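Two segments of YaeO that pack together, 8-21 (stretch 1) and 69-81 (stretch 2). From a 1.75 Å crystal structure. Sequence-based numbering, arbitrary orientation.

Stretch 1 8-21: DYIELACLFHLPVK
Stretch 2 69-81: LSEQPHFSVIHFK

Distant parts of a chain often pack by a division between a few polar ties at the backbone and a broad apolar surface, and these two segments of YaeO, at least 48 residues apart in sequence wherever they touch, illustrate the pattern. Stretch 1 is helical from Tyr9 to Leu15, with phi/psi near -60/-45 over most of its length. Asp8 (chi1 t) caps its start, OD2 accepting from Glu11 N at 2.9 Å. Phe16 (-98/6) leaves helical geometry, His17 turns through a left-handed 48/56, and the bond from Leu18 N to Ala13 O, 2.9 Å, closes the turn before the strand Pro19 to Lys21. Stretch 2 is extended in large part, with a strand at Val77 to His79; Leu69 (-103/10) precedes the extended run, and Pro73 (-82/3), His74 (-92/-46) and Ser76 (-102/-81) interrupt it.

Two points set the register: the CA atoms of Val20 and Leu69 lie 5.1 Å apart, those of Tyr9 and Ile78 8.1 Å. Near the first, a single direct hydrogen bond joins the stretches, Leu69 N to Pro19 O, 2.9 Å and nearly straight at 165°. Water 2 donates to the same Pro19 O (2.9 Å), accepts from Gln72 NE2 (3.1 Å) and bonds Ser70 OG (2.8 Å), so one carbonyl serves both a direct and a bridged link. Within stretch 2, Gln72 OE1 accepts from His74 N (2.8 Å) and Phe75 N (3.2 Å), tying the side chain to the turn.

Phe75 (chi1 p, chi2 89°) is the apolar centre. Val20 CG1 and Ala13 CB approach its CZ at the ring edge, at 4.0 and 4.2 Å; Leu12 CD2 also lies at the edge, 4.1 Å from CE2. Leu18 CD1 (Leu18 m,t) reaches Phe75 CE2 at 3.8 Å. Helix and strand residues thus converge on one ring.

Leu12 CD2 also sits over a face of the His74 ring, 4.0 Å from its centroid, a CH-pi contact. The Phe16 and His74 rings are nearly parallel (20°) but slid apart, centroids 5.2 Å distant, with little overlap.

Tyr9 (chi1 m) receives Ile78 CD1 over one face, 4.1 Å from the ring centroid; Ile78 is m,m. The Tyr9 ring meets that of Phe75 obliquely, planes at 76°, while water 1 links Tyr9 OH (2.7 Å) to His74 O (2.8 Å). Farther along, Ile10 (m,m) and Phe80 (chi1 m) both start sideways, yet their ends converge, Ile10 CD1 to Phe80 CZ at 3.5 Å.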

# COMPACT_ATOMS: atom_id res chain seq x y z
N ASP A 8 -17.70 10.72 2.34
CA ASP A 8 -17.68 9.34 1.85
C ASP A 8 -16.27 8.83 2.05
O ASP A 8 -15.38 9.06 1.23
CB ASP A 8 -18.11 9.28 0.39
CG ASP A 8 -18.28 7.85 -0.11
OD1 ASP A 8 -19.11 7.63 -1.02
OD2 ASP A 8 -17.59 6.95 0.41
N TYR A 9 -16.04 8.12 3.16
CA TYR A 9 -14.68 7.69 3.47
C TYR A 9 -14.19 6.58 2.54
O TYR A 9 -12.98 6.44 2.32
CB TYR A 9 -14.60 7.24 4.93
CG TYR A 9 -14.61 8.41 5.89
CD1 TYR A 9 -13.52 9.27 5.97
CD2 TYR A 9 -15.70 8.67 6.70
CE1 TYR A 9 -13.51 10.34 6.83
CE2 TYR A 9 -15.71 9.74 7.57
CZ TYR A 9 -14.61 10.57 7.63
OH TYR A 9 -14.61 11.64 8.50
N ILE A 10 -15.11 5.79 1.98
CA ILE A 10 -14.73 4.82 0.95
C ILE A 10 -14.18 5.55 -0.27
O ILE A 10 -13.12 5.20 -0.79
CB ILE A 10 -15.95 3.95 0.58
CG1 ILE A 10 -16.42 3.17 1.80
CG2 ILE A 10 -15.59 3.01 -0.57
CD1 ILE A 10 -15.38 2.24 2.35
N GLU A 11 -14.91 6.57 -0.73
CA GLU A 11 -14.45 7.36 -1.87
C GLU A 11 -13.11 8.01 -1.58
O GLU A 11 -12.21 8.01 -2.42
CB GLU A 11 -15.51 8.41 -2.20
CG GLU A 11 -15.07 9.44 -3.24
CD GLU A 11 -16.17 10.42 -3.59
OE1 GLU A 11 -16.64 11.16 -2.69
OE2 GLU A 11 -16.57 10.47 -4.78
N LEU A 12 -12.95 8.56 -0.37
CA LEU A 12 -11.70 9.23 -0.01
C LEU A 12 -10.53 8.25 0.05
O LEU A 12 -9.43 8.58 -0.40
CB LEU A 12 -11.87 9.97 1.31
CG LEU A 12 -10.67 10.71 1.88
CD1 LEU A 12 -11.15 11.95 2.59
CD2 LEU A 12 -9.90 9.83 2.86
N ALA A 13 -10.74 7.05 0.61
CA ALA A 13 -9.69 6.04 0.62
C ALA A 13 -9.23 5.69 -0.79
O ALA A 13 -8.04 5.51 -1.05
CB ALA A 13 -10.16 4.77 1.34
N CYS A 14 -10.17 5.57 -1.72
CA CYS A 14 -9.81 5.31 -3.11
C CYS A 14 -9.12 6.51 -3.75
O CYS A 14 -8.17 6.35 -4.53
CB CYS A 14 -11.05 4.92 -3.90
SG CYS A 14 -11.76 3.35 -3.36
N LEU A 15 -9.61 7.73 -3.46
CA LEU A 15 -9.02 8.93 -4.07
C LEU A 15 -7.53 9.01 -3.79
O LEU A 15 -6.73 9.33 -4.68
CB LEU A 15 -9.74 10.19 -3.55
CG LEU A 15 -9.27 11.53 -4.08
CD1 LEU A 15 -9.60 11.62 -5.57
CD2 LEU A 15 -9.91 12.67 -3.29
N PHE A 16 -7.14 8.72 -2.55
CA PHE A 16 -5.74 8.80 -2.13
C PHE A 16 -5.03 7.45 -2.16
O PHE A 16 -3.88 7.37 -1.71
CB PHE A 16 -5.68 9.40 -0.72
CG PHE A 16 -6.23 10.81 -0.62
CD1 PHE A 16 -5.85 11.78 -1.54
CD2 PHE A 16 -7.13 11.15 0.37
CE1 PHE A 16 -6.35 13.09 -1.45
CE2 PHE A 16 -7.64 12.46 0.45
CZ PHE A 16 -7.24 13.42 -0.47
N HIS A 17 -5.67 6.40 -2.65
CA HIS A 17 -5.10 5.04 -2.67
C HIS A 17 -4.53 4.66 -1.32
O HIS A 17 -3.36 4.28 -1.18
CB HIS A 17 -4.05 4.90 -3.77
CG HIS A 17 -4.62 5.03 -5.14
ND1 HIS A 17 -5.75 4.35 -5.54
CD2 HIS A 17 -4.24 5.78 -6.21
CE1 HIS A 17 -6.03 4.65 -6.79
NE2 HIS A 17 -5.13 5.51 -7.22
N LEU A 18 -5.37 4.75 -0.32
CA LEU A 18 -4.90 4.51 1.03
C LEU A 18 -4.78 3.02 1.31
O LEU A 18 -5.63 2.25 0.88
CB LEU A 18 -5.86 5.13 2.04
CG LEU A 18 -5.97 6.65 2.04
CD1 LEU A 18 -6.86 7.10 3.19
CD2 LEU A 18 -4.59 7.29 2.16
N PRO A 19 -3.75 2.61 2.06
CA PRO A 19 -3.71 1.23 2.55
C PRO A 19 -4.75 1.04 3.64
O PRO A 19 -4.79 1.81 4.61
CB PRO A 19 -2.29 1.09 3.10
CG PRO A 19 -1.91 2.49 3.51
CD PRO A 19 -2.58 3.39 2.49
N VAL A 20 -5.61 0.02 3.49
CA VAL A 20 -6.71 -0.19 4.42
C VAL A 20 -6.90 -1.67 4.71
O VAL A 20 -6.57 -2.54 3.90
CB VAL A 20 -8.05 0.39 3.91
CG1 VAL A 20 -7.97 1.92 3.82
CG2 VAL A 20 -8.44 -0.20 2.57
N LYS A 21 -7.45 -1.93 5.89
CA LYS A 21 -7.94 -3.24 6.31
C LYS A 21 -9.46 -3.18 6.30
O LYS A 21 -10.06 -2.36 7.02
CB LYS A 21 -7.40 -3.60 7.69
CG LYS A 21 -8.05 -4.83 8.32
CD LYS A 21 -7.61 -4.94 9.78
CE LYS A 21 -8.45 -5.92 10.58
NZ LYS A 21 -8.17 -5.75 12.05
N LEU A 69 -4.27 1.61 7.46
CA LEU A 69 -2.99 0.96 7.71
C LEU A 69 -1.81 1.93 7.57
O LEU A 69 -0.65 1.49 7.56
CB LEU A 69 -2.79 -0.23 6.77
CG LEU A 69 -3.84 -1.34 6.92
CD1 LEU A 69 -3.60 -2.46 5.92
CD2 LEU A 69 -3.86 -1.87 8.36
N SER A 70 -2.08 3.22 7.46
CA SER A 70 -1.02 4.22 7.48
C SER A 70 -1.47 5.40 8.31
O SER A 70 -2.66 5.56 8.61
CB SER A 70 -0.66 4.70 6.07
OG SER A 70 -1.80 5.29 5.47
N GLU A 71 -0.50 6.24 8.67
CA GLU A 71 -0.80 7.49 9.35
C GLU A 71 -1.32 8.49 8.33
O GLU A 71 -0.62 8.83 7.36
CB GLU A 71 0.45 8.02 10.05
CG GLU A 71 0.22 9.28 10.88
CD GLU A 71 1.41 10.21 10.84
OE1 GLU A 71 1.28 11.32 10.28
OE2 GLU A 71 2.49 9.82 11.34
N GLN A 72 -2.54 8.95 8.53
CA GLN A 72 -3.11 10.02 7.73
C GLN A 72 -4.21 10.69 8.54
O GLN A 72 -4.68 10.12 9.53
CB GLN A 72 -3.64 9.49 6.38
CG GLN A 72 -4.17 8.07 6.39
CD GLN A 72 -5.63 8.00 6.77
OE1 GLN A 72 -6.23 9.01 7.14
NE2 GLN A 72 -6.20 6.82 6.69
N PRO A 73 -4.59 11.92 8.20
CA PRO A 73 -5.49 12.69 9.06
C PRO A 73 -6.97 12.36 8.88
O PRO A 73 -7.80 13.01 9.53
CB PRO A 73 -5.21 14.13 8.63
CG PRO A 73 -4.91 13.99 7.18
CD PRO A 73 -4.08 12.75 7.08
N HIS A 74 -7.32 11.39 8.05
CA HIS A 74 -8.72 11.25 7.66
C HIS A 74 -9.47 10.28 8.56
O HIS A 74 -10.58 10.59 9.00
CB HIS A 74 -8.80 10.81 6.20
CG HIS A 74 -8.02 11.70 5.29
ND1 HIS A 74 -8.41 12.99 5.02
CD2 HIS A 74 -6.84 11.51 4.65
CE1 HIS A 74 -7.52 13.55 4.22
NE2 HIS A 74 -6.56 12.68 3.98
N PHE A 75 -8.89 9.11 8.84
CA PHE A 75 -9.56 8.16 9.72
C PHE A 75 -8.54 7.19 10.30
O PHE A 75 -7.46 6.98 9.75
CB PHE A 75 -10.68 7.39 8.99
CG PHE A 75 -10.21 6.65 7.77
CD1 PHE A 75 -9.74 5.35 7.86
CD2 PHE A 75 -10.29 7.24 6.51
CE1 PHE A 75 -9.33 4.66 6.73
CE2 PHE A 75 -9.88 6.57 5.38
CZ PHE A 75 -9.40 5.27 5.49
N SER A 76 -8.93 6.60 11.43
CA SER A 76 -8.29 5.41 11.97
C SER A 76 -9.18 4.21 11.65
O SER A 76 -8.93 3.49 10.67
CB SER A 76 -8.07 5.55 13.48
OG SER A 76 -7.06 6.50 13.75
N VAL A 77 -10.23 3.99 12.45
CA VAL A 77 -11.21 2.93 12.19
C VAL A 77 -12.58 3.56 11.95
O VAL A 77 -13.05 4.36 12.77
CB VAL A 77 -11.27 1.92 13.35
CG1 VAL A 77 -12.25 0.80 13.00
CG2 VAL A 77 -9.90 1.34 13.63
N ILE A 78 -13.19 3.20 10.83
CA ILE A 78 -14.54 3.60 10.45
C ILE A 78 -15.42 2.37 10.59
O ILE A 78 -15.09 1.31 10.05
CB ILE A 78 -14.59 4.14 9.01
CG1 ILE A 78 -13.77 5.43 8.87
CG2 ILE A 78 -16.02 4.34 8.56
CD1 ILE A 78 -14.31 6.58 9.67
N HIS A 79 -16.51 2.50 11.33
CA HIS A 79 -17.49 1.43 11.47
C HIS A 79 -18.74 1.80 10.69
O HIS A 79 -19.30 2.88 10.88
CB HIS A 79 -17.81 1.17 12.95
CG HIS A 79 -16.65 0.63 13.73
ND1 HIS A 79 -16.32 -0.71 13.73
CD2 HIS A 79 -15.76 1.25 14.54
CE1 HIS A 79 -15.26 -0.89 14.50
NE2 HIS A 79 -14.90 0.28 15.00
N PHE A 80 -19.19 0.89 9.84
CA PHE A 80 -20.35 1.14 8.99
C PHE A 80 -21.62 0.56 9.59
O PHE A 80 -21.59 -0.46 10.29
CB PHE A 80 -20.14 0.54 7.59
CG PHE A 80 -18.92 1.06 6.89
CD1 PHE A 80 -18.94 2.30 6.28
CD2 PHE A 80 -17.76 0.30 6.84
CE1 PHE A 80 -17.83 2.78 5.64
CE2 PHE A 80 -16.65 0.78 6.18
CZ PHE A 80 -16.68 2.03 5.58
N LYS A 81 -22.74 1.23 9.31
CA LYS A 81 -24.11 0.74 9.52
C LYS A 81 -24.27 -0.35 10.58
O LYS A 81 -25.09 -1.26 10.43
CB LYS A 81 -24.67 0.23 8.18
CG LYS A 81 -23.86 -0.89 7.52
CD LYS A 81 -24.10 -0.94 6.01
CE LYS A 81 -22.93 -0.33 5.23
NZ LYS A 81 -21.79 -1.29 5.02
O HOH W 1 -12.18 12.79 8.26
O HOH W 2 -4.44 4.48 5.59